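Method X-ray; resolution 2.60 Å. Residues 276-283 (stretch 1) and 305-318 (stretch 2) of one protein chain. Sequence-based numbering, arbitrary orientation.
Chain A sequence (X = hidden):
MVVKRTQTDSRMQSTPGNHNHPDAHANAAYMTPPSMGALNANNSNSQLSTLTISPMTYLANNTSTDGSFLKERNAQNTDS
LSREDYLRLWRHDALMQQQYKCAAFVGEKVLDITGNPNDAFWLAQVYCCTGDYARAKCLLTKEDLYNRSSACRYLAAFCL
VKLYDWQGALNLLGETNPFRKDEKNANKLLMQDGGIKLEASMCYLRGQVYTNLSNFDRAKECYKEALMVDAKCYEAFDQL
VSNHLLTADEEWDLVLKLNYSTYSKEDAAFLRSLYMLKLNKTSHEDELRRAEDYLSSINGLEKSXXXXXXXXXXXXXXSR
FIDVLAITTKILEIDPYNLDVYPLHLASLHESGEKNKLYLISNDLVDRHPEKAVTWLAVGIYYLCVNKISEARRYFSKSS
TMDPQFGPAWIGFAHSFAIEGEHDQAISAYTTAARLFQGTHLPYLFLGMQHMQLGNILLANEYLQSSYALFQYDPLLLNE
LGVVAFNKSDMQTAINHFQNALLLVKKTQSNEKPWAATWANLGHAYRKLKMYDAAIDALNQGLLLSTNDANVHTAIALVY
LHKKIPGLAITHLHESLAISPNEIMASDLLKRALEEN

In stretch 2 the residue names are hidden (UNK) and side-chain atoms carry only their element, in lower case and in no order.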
# COMPACT_ATOMS: atom_id res chain seq x y z
N MET A 276 26.34 -12.82 14.13
CA MET A 276 26.43 -14.06 14.87
C MET A 276 25.23 -14.27 15.81
O MET A 276 24.83 -15.39 16.07
CB MET A 276 27.77 -14.16 15.60
CG MET A 276 28.95 -14.37 14.63
SD MET A 276 30.60 -14.28 15.38
CE MET A 276 30.05 -14.14 17.06
N LEU A 277 24.64 -13.18 16.30
CA LEU A 277 23.47 -13.30 17.17
C LEU A 277 22.27 -13.89 16.44
O LEU A 277 21.32 -14.34 17.08
CB LEU A 277 23.05 -11.95 17.75
CG LEU A 277 23.95 -11.20 18.73
CD1 LEU A 277 23.10 -10.15 19.41
CD2 LEU A 277 24.57 -12.14 19.77
N LYS A 278 22.29 -13.85 15.11
CA LYS A 278 21.18 -14.37 14.30
C LYS A 278 21.26 -15.88 14.08
O LYS A 278 20.34 -16.50 13.55
CB LYS A 278 21.13 -13.68 12.93
CG LYS A 278 20.77 -12.21 13.00
CD LYS A 278 19.59 -12.03 13.94
CE LYS A 278 18.96 -10.64 13.85
NZ LYS A 278 17.65 -10.64 14.57
N LEU A 279 22.38 -16.46 14.52
CA LEU A 279 22.82 -17.76 14.04
C LEU A 279 22.52 -18.92 14.97
O LEU A 279 21.95 -18.74 16.04
CB LEU A 279 24.33 -17.71 13.81
CG LEU A 279 24.82 -17.37 12.41
CD1 LEU A 279 23.76 -16.67 11.57
CD2 LEU A 279 26.08 -16.55 12.54
N ASN A 280 22.93 -20.11 14.55
CA ASN A 280 22.77 -21.32 15.35
C ASN A 280 23.47 -21.22 16.70
O ASN A 280 24.70 -21.15 16.78
CB ASN A 280 23.29 -22.55 14.61
CG ASN A 280 22.95 -23.83 15.34
OD1 ASN A 280 23.66 -24.26 16.25
ND2 ASN A 280 21.84 -24.45 14.95
N LYS A 281 22.66 -21.27 17.76
CA LYS A 281 23.13 -21.12 19.13
C LYS A 281 24.09 -22.22 19.61
O LYS A 281 24.92 -21.95 20.49
CB LYS A 281 21.93 -21.03 20.08
CG LYS A 281 21.94 -19.81 20.96
CD LYS A 281 22.03 -18.54 20.14
CE LYS A 281 20.89 -18.45 19.15
NZ LYS A 281 20.88 -17.14 18.44
N THR A 282 23.98 -23.43 19.06
CA THR A 282 24.67 -24.59 19.64
C THR A 282 26.06 -24.91 19.09
O THR A 282 26.95 -25.32 19.84
CB THR A 282 23.78 -25.88 19.62
OG1 THR A 282 23.80 -26.49 18.32
CG2 THR A 282 22.34 -25.57 20.03
N SER A 283 26.26 -24.73 17.79
CA SER A 283 27.46 -25.25 17.12
C SER A 283 28.76 -24.50 17.40
O SER A 283 29.84 -25.09 17.41
CB SER A 283 27.23 -25.37 15.61
OG SER A 283 26.60 -24.22 15.09
N UNK A 305 16.41 -5.92 21.60
CA UNK A 305 15.59 -7.09 21.35
C UNK A 305 16.40 -8.27 20.75
O UNK A 305 16.27 -9.41 21.17
o UNK A 305 14.05 -7.80 19.62
c UNK A 305 14.41 -6.71 20.46
N UNK A 306 17.25 -7.96 19.77
CA UNK A 306 18.09 -8.97 19.12
C UNK A 306 19.09 -9.63 20.09
O UNK A 306 19.35 -10.82 20.00
o UNK A 306 18.02 -6.82 16.25
c UNK A 306 17.87 -7.94 16.78
o UNK A 306 16.96 -8.72 16.42
c UNK A 306 18.83 -8.36 17.91
N UNK A 307 19.64 -8.85 21.02
CA UNK A 307 20.59 -9.38 21.99
C UNK A 307 19.89 -10.25 23.04
O UNK A 307 20.41 -11.29 23.45
c UNK A 307 22.28 -8.32 25.01
c UNK A 307 22.60 -8.48 23.53
c UNK A 307 23.22 -9.82 23.25
c UNK A 307 21.36 -8.23 22.65
N UNK A 308 18.72 -9.82 23.47
CA UNK A 308 18.00 -10.55 24.50
C UNK A 308 17.53 -11.88 23.92
O UNK A 308 17.46 -12.90 24.63
c UNK A 308 18.33 -9.26 26.97
c UNK A 308 16.41 -7.74 26.63
c UNK A 308 17.45 -8.60 25.95
c UNK A 308 16.85 -9.70 25.04
N UNK A 309 17.25 -11.88 22.63
CA UNK A 309 16.93 -13.09 21.91
C UNK A 309 18.06 -14.15 21.68
O UNK A 309 17.69 -15.32 21.64
c UNK A 309 14.66 -12.71 20.59
c UNK A 309 14.23 -12.71 19.14
c UNK A 309 16.19 -12.76 20.62
c UNK A 309 14.01 -13.89 21.29
N UNK A 310 19.37 -13.82 21.53
CA UNK A 310 20.39 -14.92 21.56
C UNK A 310 20.17 -15.60 22.90
O UNK A 310 19.98 -16.80 22.94
c UNK A 310 21.93 -14.54 21.38
s UNK A 310 23.12 -15.37 22.65
N UNK A 311 20.15 -14.81 23.97
CA UNK A 311 20.06 -15.33 25.33
C UNK A 311 18.85 -16.22 25.53
O UNK A 311 18.98 -17.32 26.04
c UNK A 311 20.66 -12.00 27.16
c UNK A 311 19.94 -14.19 26.35
c UNK A 311 21.12 -13.26 26.45
c UNK A 311 21.70 -10.89 27.08
n UNK A 311 22.94 -11.28 27.80
N UNK A 312 17.68 -15.72 25.17
CA UNK A 312 16.44 -16.41 25.44
C UNK A 312 16.42 -17.75 24.73
O UNK A 312 16.02 -18.76 25.29
c UNK A 312 15.25 -15.55 24.99
N UNK A 313 16.87 -17.75 23.48
CA UNK A 313 16.96 -18.96 22.69
C UNK A 313 17.96 -19.91 23.30
O UNK A 313 17.73 -21.12 23.32
o UNK A 313 16.01 -17.72 19.56
c UNK A 313 16.22 -18.73 20.28
o UNK A 313 15.53 -19.80 20.24
c UNK A 313 17.38 -18.64 21.26
N UNK A 314 19.07 -19.37 23.78
CA UNK A 314 20.07 -20.19 24.44
C UNK A 314 19.48 -20.81 25.71
O UNK A 314 19.68 -21.98 25.98
o UNK A 314 21.95 -18.93 23.55
c UNK A 314 21.35 -19.39 24.77
c UNK A 314 22.36 -20.25 25.50
N UNK A 315 18.76 -20.00 26.48
CA UNK A 315 18.08 -20.45 27.68
C UNK A 315 16.99 -21.49 27.37
O UNK A 315 16.75 -22.40 28.14
c UNK A 315 19.49 -19.14 29.89
c UNK A 315 18.15 -18.51 29.52
c UNK A 315 17.45 -19.25 28.38
c UNK A 315 18.29 -17.03 29.20
N UNK A 316 16.32 -21.34 26.24
CA UNK A 316 15.30 -22.28 25.84
C UNK A 316 15.89 -23.65 25.47
O UNK A 316 15.32 -24.68 25.81
c UNK A 316 13.36 -23.51 23.33
c UNK A 316 10.99 -23.06 24.64
c UNK A 316 14.51 -21.73 24.67
c UNK A 316 12.25 -24.24 23.00
c UNK A 316 11.06 -24.02 23.67
c UNK A 316 13.30 -22.54 24.32
c UNK A 316 12.10 -22.32 24.97
N UNK A 317 17.03 -23.66 24.79
CA UNK A 317 17.74 -24.91 24.52
C UNK A 317 18.08 -25.67 25.81
O UNK A 317 17.97 -26.90 25.85
c UNK A 317 19.04 -24.66 23.77
c UNK A 317 19.96 -25.86 23.92
c UNK A 317 18.74 -24.41 22.31
N UNK A 318 18.50 -24.94 26.84
CA UNK A 318 18.81 -25.51 28.16
C UNK A 318 17.56 -25.80 28.97
O UNK A 318 17.64 -26.22 30.12
n UNK A 318 23.13 -20.70 29.61
c UNK A 318 21.12 -24.40 28.52
c UNK A 318 19.68 -24.54 28.97
n UNK A 318 22.91 -22.67 28.41
c UNK A 318 21.75 -23.15 29.16
c UNK A 318 23.55 -21.51 28.64
n UNK A 318 24.60 -21.17 27.90

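Position 305 carries one carbon and then one oxygen, and touches nothing on stretch 1: a hydroxymethyl group, Ser 305, already helical. At 306 there are two carbons, the second bearing two oxygens, one of which lies 2.8 Å from NZ of Lys 278. A short carboxylate is Asp 306, and its OD1 accepts a hydrogen bond from that amine within a salt bridge.

At 307 four carbons fork at the second; CB points away overall, yet the end returns, and one of the end carbons lies 3.9 Å from CD1 of Leu 277, while the same CD1 sits 3.7 Å from the CA of 307. The residue is Leu 307, and the end carbon is its CD2. Position 308 has the same four forked carbons but points away and touches nothing here, Leu 308. Position 309 repeats that pattern, directed sideways and out of contact, Leu 309.

At 310 the first carbon, CB, packs 3.9 Å from CD2 of Leu 277 and carries a sulfur: Cys 310. Position 311 is a row of four carbons ending in nitrogen, pointing away from stretch 1: Lys 311. Position 312 has a single carbon, out of reach, Ala 312.

Position 313 shows two carbons, the second with two oxygens. Its contact is made by CB, 4.1 Å from CE of Lys 281, so the lysine's aliphatic part meets it here: Asp 313. At 314 one carbon carries an oxygen and a carbon, and the oxygen is modelled too close to CG of Lys 281, so its place is less sure: Thr 314. Its OG1 donates to the O of Cys 310 at 3.0 Å, one turn back.

Position 315, four carbons forked at the second, is Leu 315, and 316, one carbon and a six-carbon ring, is Phe 316; both are out of reach. At 317 one carbon carries two others, one of which comes 4.4 Å from CG2 of Thr 282: Val 317, the near carbon being CG2. Position 318 runs three carbons, a nitrogen, and a carbon with two more nitrogens: Arg 318, beyond contact.

The rule is one of spacing. Positions 306, 310, 313 and 317 all point toward stretch 1, three or four residues apart, forming one stripe along the helix. Leu 277, held in a type I turn, packs on Leu 307 and Cys 310, while Lys 278 starts away and extends back to Asp 306. Lys 281 lies along the next turn, its NZ donating to the O of Leu 279 at 3.1 Å.

Stretch 2 (305-318) SDLLLCKADTLFVR
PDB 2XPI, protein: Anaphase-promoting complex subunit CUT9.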